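Local coordinates for protein tRNA (guanine(9)-N1)-methyltransferase (Schizosaccharomyces pombe, PDB 4JWH) that transfers a methyl group from S-adenosyl-L-methionine to N1 of guanine 9 in cytoplasmic tRNA, leaving S-adenosyl-L-homocysteine, at residues A[106-111]-A[209-214]. Residues are numbered along the deposited sequence; the frame is centred on the assembly and turned at random.
Sequences IVLDCA and YIIGAI. With SAH (S-adenosyl-L-homocysteine), chain C.
Ile-211 carries the apolar side of this contact between two neighbouring parallel strands in the middle of the SPOUT-type sheet. With CG1 beside the backbone N (chi1 -53°) and the chain extended, its CD1 fits between two residues of the other strand, 3.8 Å from Ile-106 CG2 and 4.0 Å from Leu-108 CD2. Leu-108 lies side by side with Ile-211, both pointing the same way, whereas Ile-106 crosses it at a slant. The helix 254-267 packs over this face, touching both isoleucines. The remaining branch, Ile-211 CG2, turns to the ligand and comes 3.6 Å from SAH O2'.

On the face bearing Val-107, Ile-210 straddles its neighbours: CG1 sits by Val-107 CB, while CG2 rests 3.7 Å from Asp-109 CB. Tyr-178 lies against all three side chains. Asp-109 sends its carboxylate onward, where OD2 is hydrogen-bonded to Tyr-191 OH and forms a salt bridge with Lys-227.

Between the faces, Val-107 and Asp-109 each use both their N-H and their C=O toward segment 209-214, through nearly straight N-H...O bonds until the last. There Ala-213 N reaches Asp-109 O from above the carbonyl plane, 39° out of it, as the chain leaves the sheet in an inverse gamma turn centred on Ala-213. Ala-213 CB also presses against Cys-110 SG, 3.6 Å away. At the first residue of this turn, Gly-212, lies the cofactor site: its backbone N donates to the ribose hydroxyl SAH O2' at 3.0 Å.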
loop_
_atom_site.group_PDB
_atom_site.type_symbol
_atom_site.label_atom_id
_atom_site.label_comp_id
_atom_site.label_asym_id
_atom_site.label_seq_id
_atom_site.Cartn_x
_atom_site.Cartn_y
_atom_site.Cartn_z
ATOM N N ILE A 106 -1.751 7.023 -2.201
ATOM C CA ILE A 106 -1.775 5.588 -1.859
ATOM C C ILE A 106 -2.264 5.430 -0.436
ATOM O O ILE A 106 -1.755 6.063 0.464
ATOM C CB ILE A 106 -0.404 4.873 -2.082
ATOM C CG1 ILE A 106 -0.016 4.917 -3.581
ATOM C CG2 ILE A 106 -0.438 3.420 -1.484
ATOM C CD1 ILE A 106 1.280 4.143 -3.970
ATOM N N VAL A 107 -3.260 4.580 -0.244
ATOM C CA VAL A 107 -3.889 4.394 1.067
ATOM C C VAL A 107 -3.517 3.044 1.683
ATOM O O VAL A 107 -3.774 1.978 1.082
ATOM C CB VAL A 107 -5.430 4.436 0.950
ATOM C CG1 VAL A 107 -6.088 4.127 2.260
ATOM C CG2 VAL A 107 -5.920 5.780 0.366
ATOM N N LEU A 108 -2.968 3.081 2.899
ATOM C CA LEU A 108 -2.914 1.876 3.706
ATOM C C LEU A 108 -4.217 1.766 4.510
ATOM O O LEU A 108 -4.508 2.615 5.393
ATOM C CB LEU A 108 -1.664 1.851 4.588
ATOM C CG LEU A 108 -0.343 2.215 3.891
ATOM C CD1 LEU A 108 0.847 2.172 4.836
ATOM C CD2 LEU A 108 -0.088 1.382 2.604
ATOM N N ASP A 109 -5.024 0.754 4.160
ATOM C CA ASP A 109 -6.314 0.540 4.797
ATOM C C ASP A 109 -6.056 -0.232 6.086
ATOM O O ASP A 109 -5.856 -1.447 6.067
ATOM C CB ASP A 109 -7.265 -0.242 3.879
ATOM C CG ASP A 109 -8.568 -0.653 4.568
ATOM O OD1 ASP A 109 -8.944 -0.088 5.627
ATOM O OD2 ASP A 109 -9.256 -1.521 4.008
ATOM N N CYS A 110 -6.057 0.488 7.202
ATOM C CA CYS A 110 -5.695 -0.120 8.468
ATOM C C CYS A 110 -6.906 -0.529 9.293
ATOM O O CYS A 110 -6.886 -0.402 10.500
ATOM C CB CYS A 110 -4.781 0.812 9.288
ATOM S SG CYS A 110 -3.215 1.265 8.501
ATOM N N ALA A 111 -7.929 -1.062 8.644
ATOM C CA ALA A 111 -9.157 -1.477 9.314
ATOM C C ALA A 111 -9.168 -2.873 9.909
ATOM O O ALA A 111 -10.218 -3.315 10.394
ATOM C CB ALA A 111 -10.364 -1.319 8.346
ATOM N N TYR A 209 -4.953 4.517 -4.876
ATOM C CA TYR A 209 -4.751 3.046 -4.822
ATOM C C TYR A 209 -4.723 2.613 -3.393
ATOM O O TYR A 209 -4.044 3.224 -2.607
ATOM C CB TYR A 209 -3.451 2.643 -5.563
ATOM C CG TYR A 209 -3.629 2.962 -7.020
ATOM C CD1 TYR A 209 -4.389 2.122 -7.835
ATOM C CD2 TYR A 209 -3.137 4.154 -7.558
ATOM C CE1 TYR A 209 -4.603 2.431 -9.190
ATOM C CE2 TYR A 209 -3.358 4.480 -8.896
ATOM C CZ TYR A 209 -4.101 3.612 -9.696
ATOM O OH TYR A 209 -4.324 3.904 -11.015
ATOM N N ILE A 210 -5.484 1.577 -3.051
ATOM C CA ILE A 210 -5.560 1.110 -1.666
ATOM C C ILE A 210 -4.793 -0.196 -1.503
ATOM O O ILE A 210 -4.963 -1.111 -2.296
ATOM C CB ILE A 210 -7.012 0.892 -1.205
ATOM C CG1 ILE A 210 -7.857 2.166 -1.439
ATOM C CG2 ILE A 210 -7.076 0.515 0.295
ATOM C CD1 ILE A 210 -9.353 1.859 -1.559
ATOM N N ILE A 211 -3.968 -0.269 -0.460
ATOM C CA ILE A 211 -3.329 -1.523 -0.016
ATOM C C ILE A 211 -3.959 -1.945 1.314
ATOM O O ILE A 211 -4.070 -1.118 2.242
ATOM C CB ILE A 211 -1.799 -1.351 0.156
ATOM C CG1 ILE A 211 -1.181 -0.764 -1.136
ATOM C CG2 ILE A 211 -1.147 -2.690 0.568
ATOM C CD1 ILE A 211 0.263 -0.291 -1.011
ATOM N N GLY A 212 -4.397 -3.207 1.412
ATOM C CA GLY A 212 -4.823 -3.758 2.716
ATOM C C GLY A 212 -3.704 -3.812 3.746
ATOM O O GLY A 212 -2.690 -4.478 3.537
ATOM N N ALA A 213 -3.863 -3.119 4.870
ATOM C CA ALA A 213 -2.794 -3.130 5.876
ATOM C C ALA A 213 -3.051 -4.311 6.801
ATOM O O ALA A 213 -3.678 -4.176 7.859
ATOM C CB ALA A 213 -2.714 -1.806 6.659
ATOM N N ILE A 214 -2.572 -5.473 6.371
ATOM C CA ILE A 214 -2.749 -6.706 7.125
ATOM C C ILE A 214 -1.641 -7.727 6.821
ATOM O O ILE A 214 -1.214 -7.894 5.681
ATOM C CB ILE A 214 -4.169 -7.333 6.878
ATOM C CG1 ILE A 214 -4.407 -8.540 7.822
ATOM C CG2 ILE A 214 -4.389 -7.667 5.389
ATOM C CD1 ILE A 214 -5.802 -9.116 7.781
HETATM N N SAH C . -5.757 -12.045 2.493
HETATM C CA SAH C . -5.362 -10.645 2.511
HETATM C CB SAH C . -3.811 -10.634 2.562
HETATM C CG SAH C . -3.247 -9.576 1.708
HETATM S SD SAH C . -1.557 -9.132 1.605
HETATM C C SAH C . -6.153 -9.936 1.420
HETATM O O SAH C . -5.788 -9.007 0.763
HETATM O OXT SAH C . -7.280 -10.272 1.212
HETATM C "C5'" SAH C . -1.636 -7.420 1.946
HETATM C "C4'" SAH C . -2.053 -6.481 0.819
HETATM O "O4'" SAH C . -1.117 -6.416 -0.213
HETATM C "C3'" SAH C . -3.394 -6.763 0.130
HETATM O "O3'" SAH C . -4.488 -6.293 0.863
HETATM C "C2'" SAH C . -3.253 -6.106 -1.199
HETATM O "O2'" SAH C . -3.621 -4.771 -1.062
HETATM C "C1'" SAH C . -1.775 -6.263 -1.436
HETATM N N9 SAH C . -1.445 -7.343 -2.382
HETATM C C8 SAH C . -0.736 -8.405 -2.127
HETATM N N7 SAH C . -0.549 -9.149 -3.185
HETATM C C5 SAH C . -1.124 -8.534 -4.171
HETATM C C6 SAH C . -1.319 -8.764 -5.604
HETATM N N6 SAH C . -0.835 -9.838 -6.173
HETATM N N1 SAH C . -1.991 -7.870 -6.287
HETATM C C2 SAH C . -2.480 -6.784 -5.717
HETATM N N3 SAH C . -2.363 -6.516 -4.441
HETATM C C4 SAH C . -1.703 -7.331 -3.628
#